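Local coordinates for protein putative phosphomannomutase (Thermus thermophilus, PDB 1TUO) that probably acts as a magnesium-dependent phosphosugar mutase of the phosphohexose mutase family, isomerising sugar phosphates, possibly phosphopentoses, at residues R286-F291 against T309-G314; N290-W295 against E425-F430; S174-V179 against T240-A245; L168-L173 against V200-P205. One frame throughout, in Å; residues are numbered along the deposited sequence.

Interaction 1: residues R286-F291 against T309-G314; sequences RAVKNF and TTTPVG
Strands 286-290 and 308-311, joined through helix 296-304, form a beta-alpha-beta unit in the third alpha/beta/alpha domain of this phosphohexose mutase; 308-311 is an outermost strand of the domain's mixed four-stranded sheet. The two strands run parallel, their short axes at 26°, with V288 opposite T309, K289 opposite T310 and N290 opposite T311. T309 bonds through both its backbone N and its O: T309 N donates to A287 O (2.9 Å), and T309 O accepts from K289 N almost along the C=O axis. K289 O then takes T311 N at 2.9 Å, and T310 CA sits close to the same oxygen in a CA-H...O contact. Past the strand end F291 N reaches T311 O in a weak, bent bond (120° at the hydrogen). On the V288 face, the V288 side chain crosses that of T311 at about a right angle, V288 CG1 3.9 Å from T311 CG2, and helix 315-322 packs over this pair through I318. On the other face the K289 side chain runs alongside that of T310, bends at chi3 (-100°) and carries NZ to D298 in a salt bridge. A water bridges N290 ND2 and G314 N, accepting from both, while N290 OD1 accepts from A292 N just past the strand. R286 starts from the crowded position between backbone N and carbonyl carbon and extends straight to NE; NH2 pairs with E321 in a salt bridge, while R286 NH1 donates to T309 OG1 at 3.0 Å, the hydroxyl lying in the guanidinium plane.

Interaction 2: residues N290-W295 against E425-F430; sequences NFAVTW and EAWVLF
The interface between the third alpha/beta/alpha domain and the C-terminal domain is made here by the turn 290-293 and the lead-in to helix 296-304, packed on strand 426-431. W427 is the main wedge: its indole enters edge-on, W427 CH2 meeting A292 O in the ring plane at 2.9 Å and W427 CZ3 reaching T294 CA at 3.7 Å. A292 O, buried here and without a hydrogen-bonding partner in the model, faces the W427 ring edge. W295, its CG in the crowded position between backbone N and carbonyl carbon (chi1 49°), lays one ring face over W427 CB, with W295 CZ3 4.0 Å from that carbon. L429, CG anti to the backbone N, splits its methyls: L429 CD1 touches F291 CE2 obliquely at 3.6 Å, and L429 CD2 rests on A292 CB at 4.0 Å. K420 of the neighbouring strand makes cation-pi contacts with both F291 and W427 and also bonds F291 O. The loop is shaped by a type I turn from N290 to V293 and by an Asx turn closed by N290 OD1, the donor above its carbonyl plane. T294 OG1 caps L296 N and also bonds E444 of strand 440-445. No hydrogen bond joins the two segments directly; apolar and aromatic packing closes this domain-domain junction of the four-domain phosphohexomutase fold.

Interaction 3: residues S174-V179 against T240-A245; sequences SGFSGV and TPPSFA
Two hydrogen bonds join V179 to the approach of strand 244-248: V179 N donates to S243 OG at 2.9 Å, and F244 N reaches V179 O in a weak bond of 3.4 Å. They lie where the loop 174-179 leads into strand 180-183, next to 244-248 in the mixed sheet of the second alpha/beta/alpha domain, so they start the parallel pairing of the two strands. S243 OG, anti to its own carbonyl carbon (chi1 -64°), is thereby turned toward the incoming loop, though its position is less certain because it sits too near V179 CG1. G178 passes S243 with the CA atoms 4.6 Å apart, and its backbone N lies over the centre of the F176 ring, 3.4 Å above the plane. F176, CG anti to the backbone N (chi1 -176°), slides past P242 in the opposite direction and presents its ring edge to P242 O. F176 CE1 meets the edge of the F244 ring at F244 CE2, 4.2 Å away, and F244 itself swings this ring in from the crowded position between its backbone N and carbonyl carbon. Helix 348-362 covers F176 through L356, V359 and A360, and V359 also touches P242. The turn carrying P242 is fixed by the cis peptide bond before it and by S243 N to T240 O; it brings the proline ring to S177, where P242 CG stands 3.6 Å from S177 OG.

Interaction 4: residues L168-L173 against V200-P205; sequences LDLKAL and VGLEIP
L202 CD1 wedges between two leucines of helix 170-173, lying 3.8 Å from L173 CB and 4.1 Å from L170 CD2. The L202 side chain crosses that of L173 at about a right angle and that of L170 obliquely. L170 has CG anti to the carbonyl carbon (chi1 -59°); its other methyl, L170 CD1, meets V200 CG1 at 4.2 Å, and K165 of helix 157-165 borders both residues. The contact belongs to the second alpha/beta/alpha domain, where the short helix 170-173 packs against the connection from helix 192-199 to edge strand 206-209. That connection opens with a Schellman motif: G201, at positive phi, is its C-prime residue, with L202 N bonded to L197 O and G201 N to R198 O. An inverse gamma turn centred on E203 follows, and I204 beyond it again points toward the helix, as L202 does. On the helix side, D169 is the N-cap residue, its OD1 taking A172 N at 2.8 Å from above the carboxylate plane. No hydrogen bond crosses between the segments; the remaining touch is I204 CD1 against the carbonyl L173 O, 3.2 Å apart.

In the fold
Interactions 1 and 2 share N290 and F291: the strand end paired in interaction 1 runs on into the turn of interaction 2, and K289 NZ reaches T294 O in a probable hydrogen bond. The first, partly buried, is backbone pairing within one domain, the second buried aromatic packing between two domains. Interactions 3 and 4, both in the second alpha/beta/alpha domain, have centres about 12 Å apart and touch through F176 on I204 and S174 on L202. Interaction 3, partly buried, joins the entries to strands 180-183 and 244-248 by two hydrogen bonds, one weak; interaction 4 is an apolar surface contact. The two pairs stand well apart, interactions 1 and 3 with centres about 31 Å from each other.

Interaction 1: residues R286-F291 against T309-G314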
loop_
_atom_site.group_PDB
_atom_site.type_symbol
_atom_site.label_atom_id
_atom_site.label_comp_id
_atom_site.label_asym_id
_atom_site.label_seq_id
_atom_site.Cartn_x
_atom_site.Cartn_y
_atom_site.Cartn_z
ATOM N N ARG A 286 -3.635 12.916 14.937
ATOM C CA ARG A 286 -2.683 11.866 15.264
ATOM C C ARG A 286 -2.208 11.101 14.036
ATOM O O ARG A 286 -2.829 11.145 12.975
ATOM C CB ARG A 286 -3.323 10.896 16.256
ATOM C CG ARG A 286 -4.683 10.429 15.791
ATOM C CD ARG A 286 -5.424 9.590 16.822
ATOM N NE ARG A 286 -6.744 9.236 16.308
ATOM C CZ ARG A 286 -7.240 8.004 16.275
ATOM N NH1 ARG A 286 -6.532 6.975 16.733
ATOM N NH2 ARG A 286 -8.444 7.799 15.765
ATOM N N ALA A 287 -1.081 10.421 14.192
ATOM C CA ALA A 287 -0.522 9.601 13.132
ATOM C C ALA A 287 -0.830 8.176 13.576
ATOM O O ALA A 287 -0.762 7.871 14.767
ATOM C CB ALA A 287 0.989 9.813 13.041
ATOM N N VAL A 288 -1.179 7.307 12.630
ATOM C CA VAL A 288 -1.490 5.923 12.960
ATOM C C VAL A 288 -0.453 5.029 12.285
ATOM O O VAL A 288 -0.124 5.232 11.122
ATOM C CB VAL A 288 -2.905 5.537 12.472
ATOM C CG1 VAL A 288 -3.292 4.166 13.020
ATOM C CG2 VAL A 288 -3.909 6.606 12.899
ATOM N N LYS A 289 0.070 4.058 13.027
ATOM C CA LYS A 289 1.090 3.153 12.490
ATOM C C LYS A 289 0.889 1.738 13.002
ATOM O O LYS A 289 0.403 1.542 14.115
ATOM C CB LYS A 289 2.489 3.630 12.907
ATOM C CG LYS A 289 2.654 3.793 14.423
ATOM C CD LYS A 289 4.120 3.912 14.862
ATOM C CE LYS A 289 4.647 2.581 15.402
ATOM N NZ LYS A 289 5.997 2.689 16.047
ATOM N N ASN A 290 1.249 0.737 12.202
ATOM C CA ASN A 290 1.106 -0.618 12.707
ATOM C C ASN A 290 2.312 -0.940 13.590
ATOM O O ASN A 290 3.272 -0.166 13.666
ATOM C CB ASN A 290 0.919 -1.654 11.577
ATOM C CG ASN A 290 2.200 -1.982 10.818
ATOM O OD1 ASN A 290 3.313 -1.861 11.336
ATOM N ND2 ASN A 290 2.033 -2.448 9.582
ATOM N N PHE A 291 2.242 -2.084 14.258
ATOM C CA PHE A 291 3.256 -2.546 15.203
ATOM C C PHE A 291 4.704 -2.673 14.716
ATOM O O PHE A 291 5.627 -2.649 15.528
ATOM C CB PHE A 291 2.779 -3.883 15.782
ATOM C CG PHE A 291 3.370 -4.229 17.120
ATOM C CD1 PHE A 291 3.454 -3.277 18.131
ATOM C CD2 PHE A 291 3.776 -5.535 17.392
ATOM C CE1 PHE A 291 3.930 -3.617 19.399
ATOM C CE2 PHE A 291 4.250 -5.886 18.653
ATOM C CZ PHE A 291 4.327 -4.927 19.659
ATOM N N THR A 309 -0.939 6.579 17.355
ATOM C CA THR A 309 -1.697 5.385 17.690
ATOM C C THR A 309 -1.031 4.195 17.026
ATOM O O THR A 309 -0.720 4.251 15.845
ATOM C CB THR A 309 -3.141 5.491 17.175
ATOM O OG1 THR A 309 -3.812 6.556 17.863
ATOM C CG2 THR A 309 -3.889 4.179 17.400
ATOM N N THR A 310 -0.808 3.130 17.791
ATOM C CA THR A 310 -0.183 1.923 17.261
ATOM C C THR A 310 -1.226 0.824 17.155
ATOM O O THR A 310 -1.959 0.555 18.107
ATOM C CB THR A 310 0.968 1.445 18.167
ATOM O OG1 THR A 310 1.959 2.475 18.250
ATOM C CG2 THR A 310 1.610 0.178 17.606
ATOM N N THR A 311 -1.286 0.189 15.991
ATOM C CA THR A 311 -2.251 -0.870 15.744
ATOM C C THR A 311 -1.568 -2.159 15.309
ATOM O O THR A 311 -0.411 -2.153 14.898
ATOM C CB THR A 311 -3.207 -0.479 14.618
ATOM O OG1 THR A 311 -2.455 -0.289 13.410
ATOM C CG2 THR A 311 -3.938 0.812 14.961
ATOM N N PRO A 312 -2.276 -3.290 15.420
ATOM C CA PRO A 312 -1.683 -4.563 15.003
ATOM C C PRO A 312 -1.529 -4.463 13.490
ATOM O O PRO A 312 -2.121 -3.581 12.868
ATOM C CB PRO A 312 -2.749 -5.581 15.394
ATOM C CG PRO A 312 -3.393 -4.946 16.602
ATOM C CD PRO A 312 -3.537 -3.510 16.152
ATOM N N VAL A 313 -0.745 -5.349 12.889
ATOM C CA VAL A 313 -0.580 -5.310 11.442
ATOM C C VAL A 313 -1.908 -5.645 10.763
ATOM O O VAL A 313 -2.622 -6.562 11.176
ATOM C CB VAL A 313 0.512 -6.296 10.974
ATOM C CG1 VAL A 313 0.541 -6.359 9.448
ATOM C CG2 VAL A 313 1.865 -5.851 11.506
ATOM N N GLY A 314 -2.226 -4.888 9.721
ATOM C CA GLY A 314 -3.467 -5.068 8.990
ATOM C C GLY A 314 -4.015 -3.674 8.776
ATOM O O GLY A 314 -4.271 -2.962 9.745
HETATM O O HOH W 1 -1.027 -2.539 9.188
#

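Interaction 2: residues N290-W295 against E425-F430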
loop_
_atom_site.group_PDB
_atom_site.type_symbol
_atom_site.label_atom_id
_atom_site.label_comp_id
_atom_site.label_asym_id
_atom_site.label_seq_id
_atom_site.Cartn_x
_atom_site.Cartn_y
_atom_site.Cartn_z
ATOM N N ASN A 290 1.249 0.737 12.202
ATOM C CA ASN A 290 1.106 -0.618 12.707
ATOM C C ASN A 290 2.312 -0.940 13.590
ATOM O O ASN A 290 3.272 -0.166 13.666
ATOM C CB ASN A 290 0.919 -1.654 11.577
ATOM C CG ASN A 290 2.200 -1.982 10.818
ATOM O OD1 ASN A 290 3.313 -1.861 11.336
ATOM N ND2 ASN A 290 2.033 -2.448 9.582
ATOM N N PHE A 291 2.242 -2.084 14.258
ATOM C CA PHE A 291 3.256 -2.546 15.203
ATOM C C PHE A 291 4.704 -2.673 14.716
ATOM O O PHE A 291 5.627 -2.649 15.528
ATOM C CB PHE A 291 2.779 -3.883 15.782
ATOM C CG PHE A 291 3.370 -4.229 17.120
ATOM C CD1 PHE A 291 3.454 -3.277 18.131
ATOM C CD2 PHE A 291 3.776 -5.535 17.392
ATOM C CE1 PHE A 291 3.930 -3.617 19.399
ATOM C CE2 PHE A 291 4.250 -5.886 18.653
ATOM C CZ PHE A 291 4.327 -4.927 19.659
ATOM N N ALA A 292 4.912 -2.806 13.411
ATOM C CA ALA A 292 6.267 -2.971 12.888
ATOM C C ALA A 292 6.895 -1.690 12.347
ATOM O O ALA A 292 8.001 -1.712 11.796
ATOM C CB ALA A 292 6.275 -4.056 11.811
ATOM N N VAL A 293 6.193 -0.574 12.503
ATOM C CA VAL A 293 6.691 0.713 12.040
ATOM C C VAL A 293 7.707 1.307 13.019
ATOM O O VAL A 293 7.585 1.151 14.232
ATOM C CB VAL A 293 5.522 1.713 11.841
ATOM C CG1 VAL A 293 6.059 3.113 11.587
ATOM C CG2 VAL A 293 4.650 1.262 10.669
ATOM N N THR A 294 8.703 1.985 12.461
ATOM C CA THR A 294 9.780 2.627 13.212
ATOM C C THR A 294 9.303 3.424 14.416
ATOM O O THR A 294 8.272 4.096 14.351
ATOM C CB THR A 294 10.570 3.600 12.316
ATOM O OG1 THR A 294 11.542 4.297 13.105
ATOM C CG2 THR A 294 9.623 4.623 11.680
ATOM N N TRP A 295 10.058 3.367 15.509
ATOM C CA TRP A 295 9.678 4.134 16.684
ATOM C C TRP A 295 10.080 5.595 16.526
ATOM O O TRP A 295 9.873 6.397 17.435
ATOM C CB TRP A 295 10.296 3.556 17.962
ATOM C CG TRP A 295 11.757 3.271 17.891
ATOM C CD1 TRP A 295 12.656 3.756 16.983
ATOM C CD2 TRP A 295 12.498 2.441 18.788
ATOM N NE1 TRP A 295 13.917 3.275 17.261
ATOM C CE2 TRP A 295 13.847 2.466 18.366
ATOM C CE3 TRP A 295 12.154 1.679 19.913
ATOM C CZ2 TRP A 295 14.849 1.757 19.029
ATOM C CZ3 TRP A 295 13.151 0.975 20.571
ATOM C CH2 TRP A 295 14.482 1.019 20.127
ATOM N N GLU A 425 17.417 1.905 22.331
ATOM C CA GLU A 425 17.861 2.198 20.970
ATOM C C GLU A 425 17.723 1.043 19.968
ATOM O O GLU A 425 18.218 1.136 18.845
ATOM C CB GLU A 425 19.315 2.684 20.996
ATOM C CG GLU A 425 19.538 3.919 21.859
ATOM C CD GLU A 425 21.000 4.323 21.935
ATOM O OE1 GLU A 425 21.619 4.524 20.868
ATOM O OE2 GLU A 425 21.529 4.441 23.060
ATOM N N ALA A 426 17.055 -0.038 20.362
ATOM C CA ALA A 426 16.859 -1.173 19.461
ATOM C C ALA A 426 15.596 -1.972 19.793
ATOM O O ALA A 426 15.184 -2.053 20.950
ATOM C CB ALA A 426 18.077 -2.087 19.492
ATOM N N TRP A 427 14.987 -2.554 18.764
ATOM C CA TRP A 427 13.783 -3.356 18.927
ATOM C C TRP A 427 13.825 -4.564 17.997
ATOM O O TRP A 427 14.258 -4.467 16.846
ATOM C CB TRP A 427 12.526 -2.498 18.654
ATOM C CG TRP A 427 11.583 -3.030 17.582
ATOM C CD1 TRP A 427 11.083 -4.301 17.476
ATOM C CD2 TRP A 427 11.042 -2.300 16.473
ATOM N NE1 TRP A 427 10.277 -4.408 16.372
ATOM C CE2 TRP A 427 10.230 -3.195 15.737
ATOM C CE3 TRP A 427 11.161 -0.976 16.026
ATOM C CZ2 TRP A 427 9.546 -2.812 14.582
ATOM C CZ3 TRP A 427 10.478 -0.596 14.875
ATOM C CH2 TRP A 427 9.682 -1.512 14.168
ATOM N N VAL A 428 13.372 -5.702 18.511
ATOM C CA VAL A 428 13.329 -6.938 17.743
ATOM C C VAL A 428 11.932 -7.530 17.853
ATOM O O VAL A 428 11.468 -7.842 18.951
ATOM C CB VAL A 428 14.344 -7.965 18.272
ATOM C CG1 VAL A 428 14.287 -9.225 17.430
ATOM C CG2 VAL A 428 15.743 -7.365 18.253
ATOM N N LEU A 429 11.272 -7.689 16.712
ATOM C CA LEU A 429 9.916 -8.219 16.674
ATOM C C LEU A 429 9.816 -9.568 15.978
ATOM O O LEU A 429 10.278 -9.727 14.848
ATOM C CB LEU A 429 8.994 -7.223 15.962
ATOM C CG LEU A 429 7.558 -7.664 15.648
ATOM C CD1 LEU A 429 6.775 -7.827 16.945
ATOM C CD2 LEU A 429 6.889 -6.629 14.752
ATOM N N PHE A 430 9.209 -10.534 16.663
ATOM C CA PHE A 430 8.999 -11.861 16.096
ATOM C C PHE A 430 7.508 -11.985 15.783
ATOM O O PHE A 430 6.668 -11.761 16.655
ATOM C CB PHE A 430 9.380 -12.969 17.089
ATOM C CG PHE A 430 10.779 -12.866 17.626
ATOM C CD1 PHE A 430 11.075 -12.005 18.676
ATOM C CD2 PHE A 430 11.797 -13.653 17.097
ATOM C CE1 PHE A 430 12.365 -11.929 19.195
ATOM C CE2 PHE A 430 13.092 -13.583 17.608
ATOM C CZ PHE A 430 13.375 -12.723 18.657
#

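Interaction 3: residues S174-V179 against T240-A245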
loop_
_atom_site.group_PDB
_atom_site.type_symbol
_atom_site.label_atom_id
_atom_site.label_comp_id
_atom_site.label_asym_id
_atom_site.label_seq_id
_atom_site.Cartn_x
_atom_site.Cartn_y
_atom_site.Cartn_z
ATOM N N SER A 174 5.228 22.903 -8.743
ATOM C CA SER A 174 5.825 23.464 -9.951
ATOM C C SER A 174 7.279 23.860 -9.721
ATOM O O SER A 174 8.048 24.010 -10.669
ATOM C CB SER A 174 5.026 24.685 -10.417
ATOM O OG SER A 174 5.133 25.747 -9.486
ATOM N N GLY A 175 7.653 24.021 -8.455
ATOM C CA GLY A 175 9.013 24.404 -8.125
ATOM C C GLY A 175 10.033 23.281 -8.179
ATOM O O GLY A 175 11.236 23.543 -8.131
ATOM N N PHE A 176 9.573 22.033 -8.277
ATOM C CA PHE A 176 10.497 20.903 -8.329
ATOM C C PHE A 176 11.510 21.139 -9.441
ATOM O O PHE A 176 11.138 21.400 -10.585
ATOM C CB PHE A 176 9.747 19.589 -8.578
ATOM C CG PHE A 176 10.635 18.375 -8.557
ATOM C CD1 PHE A 176 11.356 18.044 -7.411
ATOM C CD2 PHE A 176 10.766 17.571 -9.685
ATOM C CE1 PHE A 176 12.199 16.929 -7.391
ATOM C CE2 PHE A 176 11.607 16.453 -9.675
ATOM C CZ PHE A 176 12.323 16.135 -8.525
ATOM N N SER A 177 12.792 21.035 -9.103
ATOM C CA SER A 177 13.862 21.284 -10.063
ATOM C C SER A 177 14.584 20.050 -10.591
ATOM O O SER A 177 15.584 20.169 -11.301
ATOM C CB SER A 177 14.885 22.240 -9.438
ATOM O OG SER A 177 15.377 21.727 -8.210
ATOM N N GLY A 178 14.088 18.865 -10.258
ATOM C CA GLY A 178 14.742 17.661 -10.736
ATOM C C GLY A 178 13.911 16.869 -11.724
ATOM O O GLY A 178 13.032 17.406 -12.406
ATOM N N VAL A 179 14.202 15.579 -11.801
ATOM C CA VAL A 179 13.485 14.669 -12.677
ATOM C C VAL A 179 12.943 13.551 -11.801
ATOM O O VAL A 179 13.611 13.114 -10.865
ATOM C CB VAL A 179 14.416 14.053 -13.743
ATOM C CG1 VAL A 179 15.620 13.425 -13.076
ATOM C CG2 VAL A 179 13.669 13.003 -14.543
ATOM N N THR A 240 21.801 12.869 -9.597
ATOM C CA THR A 240 22.101 13.849 -8.564
ATOM C C THR A 240 20.822 14.498 -8.050
ATOM O O THR A 240 19.844 14.634 -8.787
ATOM C CB THR A 240 23.027 14.956 -9.099
ATOM O OG1 THR A 240 22.390 15.621 -10.195
ATOM C CG2 THR A 240 24.350 14.362 -9.571
ATOM N N PRO A 241 20.817 14.903 -6.769
ATOM C CA PRO A 241 19.669 15.546 -6.127
ATOM C C PRO A 241 19.216 16.771 -6.917
ATOM O O PRO A 241 20.019 17.415 -7.592
ATOM C CB PRO A 241 20.213 15.918 -4.751
ATOM C CG PRO A 241 21.209 14.833 -4.483
ATOM C CD PRO A 241 21.918 14.721 -5.808
ATOM N N PRO A 242 17.927 17.127 -6.820
ATOM C CA PRO A 242 16.899 16.455 -6.023
ATOM C C PRO A 242 16.141 15.358 -6.771
ATOM O O PRO A 242 15.049 14.969 -6.364
ATOM C CB PRO A 242 15.987 17.602 -5.629
ATOM C CG PRO A 242 15.972 18.412 -6.891
ATOM C CD PRO A 242 17.433 18.429 -7.310
ATOM N N SER A 243 16.708 14.868 -7.865
ATOM C CA SER A 243 16.053 13.817 -8.637
ATOM C C SER A 243 15.981 12.525 -7.837
ATOM O O SER A 243 16.859 12.236 -7.023
ATOM C CB SER A 243 16.807 13.567 -9.942
ATOM O OG SER A 243 16.759 14.714 -10.775
ATOM N N PHE A 244 14.924 11.751 -8.065
ATOM C CA PHE A 244 14.769 10.489 -7.369
ATOM C C PHE A 244 13.767 9.604 -8.083
ATOM O O PHE A 244 13.078 10.034 -9.006
ATOM C CB PHE A 244 14.346 10.713 -5.909
ATOM C CG PHE A 244 12.965 11.286 -5.740
ATOM C CD1 PHE A 244 11.893 10.467 -5.385
ATOM C CD2 PHE A 244 12.739 12.649 -5.892
ATOM C CE1 PHE A 244 10.620 10.997 -5.180
ATOM C CE2 PHE A 244 11.470 13.189 -5.691
ATOM C CZ PHE A 244 10.408 12.364 -5.333
ATOM N N ALA A 245 13.699 8.354 -7.658
ATOM C CA ALA A 245 12.777 7.426 -8.280
ATOM C C ALA A 245 11.748 6.914 -7.298
ATOM O O ALA A 245 12.051 6.718 -6.126
ATOM C CB ALA A 245 13.544 6.247 -8.865
#

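Interaction 4: residues L168-L173 against V200-P205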
loop_
_atom_site.group_PDB
_atom_site.type_symbol
_atom_site.label_atom_id
_atom_site.label_comp_id
_atom_site.label_asym_id
_atom_site.label_seq_id
_atom_site.Cartn_x
_atom_site.Cartn_y
_atom_site.Cartn_z
ATOM N N LEU A 168 -2.995 18.405 -3.076
ATOM C CA LEU A 168 -1.619 18.757 -3.387
ATOM C C LEU A 168 -1.432 20.256 -3.578
ATOM O O LEU A 168 -2.349 20.958 -4.009
ATOM C CB LEU A 168 -1.180 18.019 -4.655
ATOM C CG LEU A 168 -1.050 16.500 -4.516
ATOM C CD1 LEU A 168 -1.132 15.840 -5.879
ATOM C CD2 LEU A 168 0.270 16.172 -3.830
ATOM N N ASP A 169 -0.244 20.745 -3.238
ATOM C CA ASP A 169 0.071 22.158 -3.403
ATOM C C ASP A 169 0.686 22.258 -4.794
ATOM O O ASP A 169 1.889 22.079 -4.966
ATOM C CB ASP A 169 1.079 22.609 -2.347
ATOM C CG ASP A 169 1.259 24.114 -2.318
ATOM O OD1 ASP A 169 1.341 24.722 -3.405
ATOM O OD2 ASP A 169 1.330 24.686 -1.208
ATOM N N LEU A 170 -0.148 22.526 -5.795
ATOM C CA LEU A 170 0.331 22.607 -7.164
ATOM C C LEU A 170 1.365 23.709 -7.364
ATOM O O LEU A 170 2.314 23.541 -8.127
ATOM C CB LEU A 170 -0.852 22.795 -8.123
ATOM C CG LEU A 170 -1.898 21.673 -8.072
ATOM C CD1 LEU A 170 -2.979 21.934 -9.111
ATOM C CD2 LEU A 170 -1.236 20.323 -8.332
ATOM N N LYS A 171 1.182 24.828 -6.673
ATOM C CA LYS A 171 2.112 25.949 -6.779
ATOM C C LYS A 171 3.495 25.506 -6.305
ATOM O O LYS A 171 4.507 25.764 -6.959
ATOM C CB LYS A 171 1.609 27.118 -5.930
ATOM C CG LYS A 171 2.424 28.389 -6.055
ATOM C CD LYS A 171 1.764 29.532 -5.290
ATOM C CE LYS A 171 2.603 30.802 -5.346
ATOM N NZ LYS A 171 2.806 31.283 -6.742
ATOM N N ALA A 172 3.531 24.821 -5.170
ATOM C CA ALA A 172 4.790 24.338 -4.620
ATOM C C ALA A 172 5.395 23.279 -5.539
ATOM O O ALA A 172 6.598 23.286 -5.805
ATOM C CB ALA A 172 4.565 23.766 -3.226
ATOM N N LEU A 173 4.553 22.375 -6.033
ATOM C CA LEU A 173 5.007 21.310 -6.923
ATOM C C LEU A 173 5.727 21.812 -8.169
ATOM O O LEU A 173 6.708 21.214 -8.610
ATOM C CB LEU A 173 3.824 20.440 -7.356
ATOM C CG LEU A 173 3.421 19.290 -6.437
ATOM C CD1 LEU A 173 2.118 18.675 -6.933
ATOM C CD2 LEU A 173 4.537 18.251 -6.411
ATOM N N VAL A 200 -2.777 18.481 -14.861
ATOM C CA VAL A 200 -2.767 19.783 -14.201
ATOM C C VAL A 200 -1.828 20.790 -14.867
ATOM O O VAL A 200 -1.600 21.874 -14.334
ATOM C CB VAL A 200 -2.372 19.653 -12.715
ATOM C CG1 VAL A 200 -3.450 18.896 -11.954
ATOM C CG2 VAL A 200 -1.034 18.941 -12.593
ATOM N N GLY A 201 -1.281 20.418 -16.021
ATOM C CA GLY A 201 -0.377 21.278 -16.783
ATOM C C GLY A 201 0.977 21.535 -16.119
ATOM O O GLY A 201 1.611 22.562 -16.367
ATOM N N LEU A 202 1.422 20.608 -15.277
ATOM C CA LEU A 202 2.711 20.765 -14.611
ATOM C C LEU A 202 3.804 20.139 -15.464
ATOM O O LEU A 202 3.787 18.936 -15.734
ATOM C CB LEU A 202 2.676 20.130 -13.218
ATOM C CG LEU A 202 1.980 20.975 -12.143
ATOM C CD1 LEU A 202 2.102 20.297 -10.787
ATOM C CD2 LEU A 202 2.583 22.369 -12.105
ATOM N N GLU A 203 4.758 20.963 -15.885
ATOM C CA GLU A 203 5.841 20.495 -16.738
ATOM C C GLU A 203 6.989 19.848 -15.980
ATOM O O GLU A 203 8.152 20.194 -16.184
ATOM C CB GLU A 203 6.365 21.652 -17.591
ATOM C CG GLU A 203 5.282 22.320 -18.427
ATOM C CD GLU A 203 4.649 21.378 -19.436
ATOM O OE1 GLU A 203 3.531 21.681 -19.902
ATOM O OE2 GLU A 203 5.269 20.345 -19.774
ATOM N N ILE A 204 6.657 18.917 -15.094
ATOM C CA ILE A 204 7.674 18.205 -14.334
ATOM C C ILE A 204 7.988 16.956 -15.149
ATOM O O ILE A 204 7.094 16.176 -15.472
ATOM C CB ILE A 204 7.160 17.795 -12.940
ATOM C CG1 ILE A 204 6.879 19.048 -12.103
ATOM C CG2 ILE A 204 8.187 16.899 -12.249
ATOM C CD1 ILE A 204 6.365 18.759 -10.702
ATOM N N PRO A 205 9.261 16.758 -15.507
ATOM C CA PRO A 205 9.624 15.579 -16.297
ATOM C C PRO A 205 9.582 14.257 -15.532
ATOM O O PRO A 205 10.126 14.144 -14.438
ATOM C CB PRO A 205 11.028 15.922 -16.790
ATOM C CG PRO A 205 11.581 16.729 -15.658
ATOM C CD PRO A 205 10.424 17.641 -15.317
#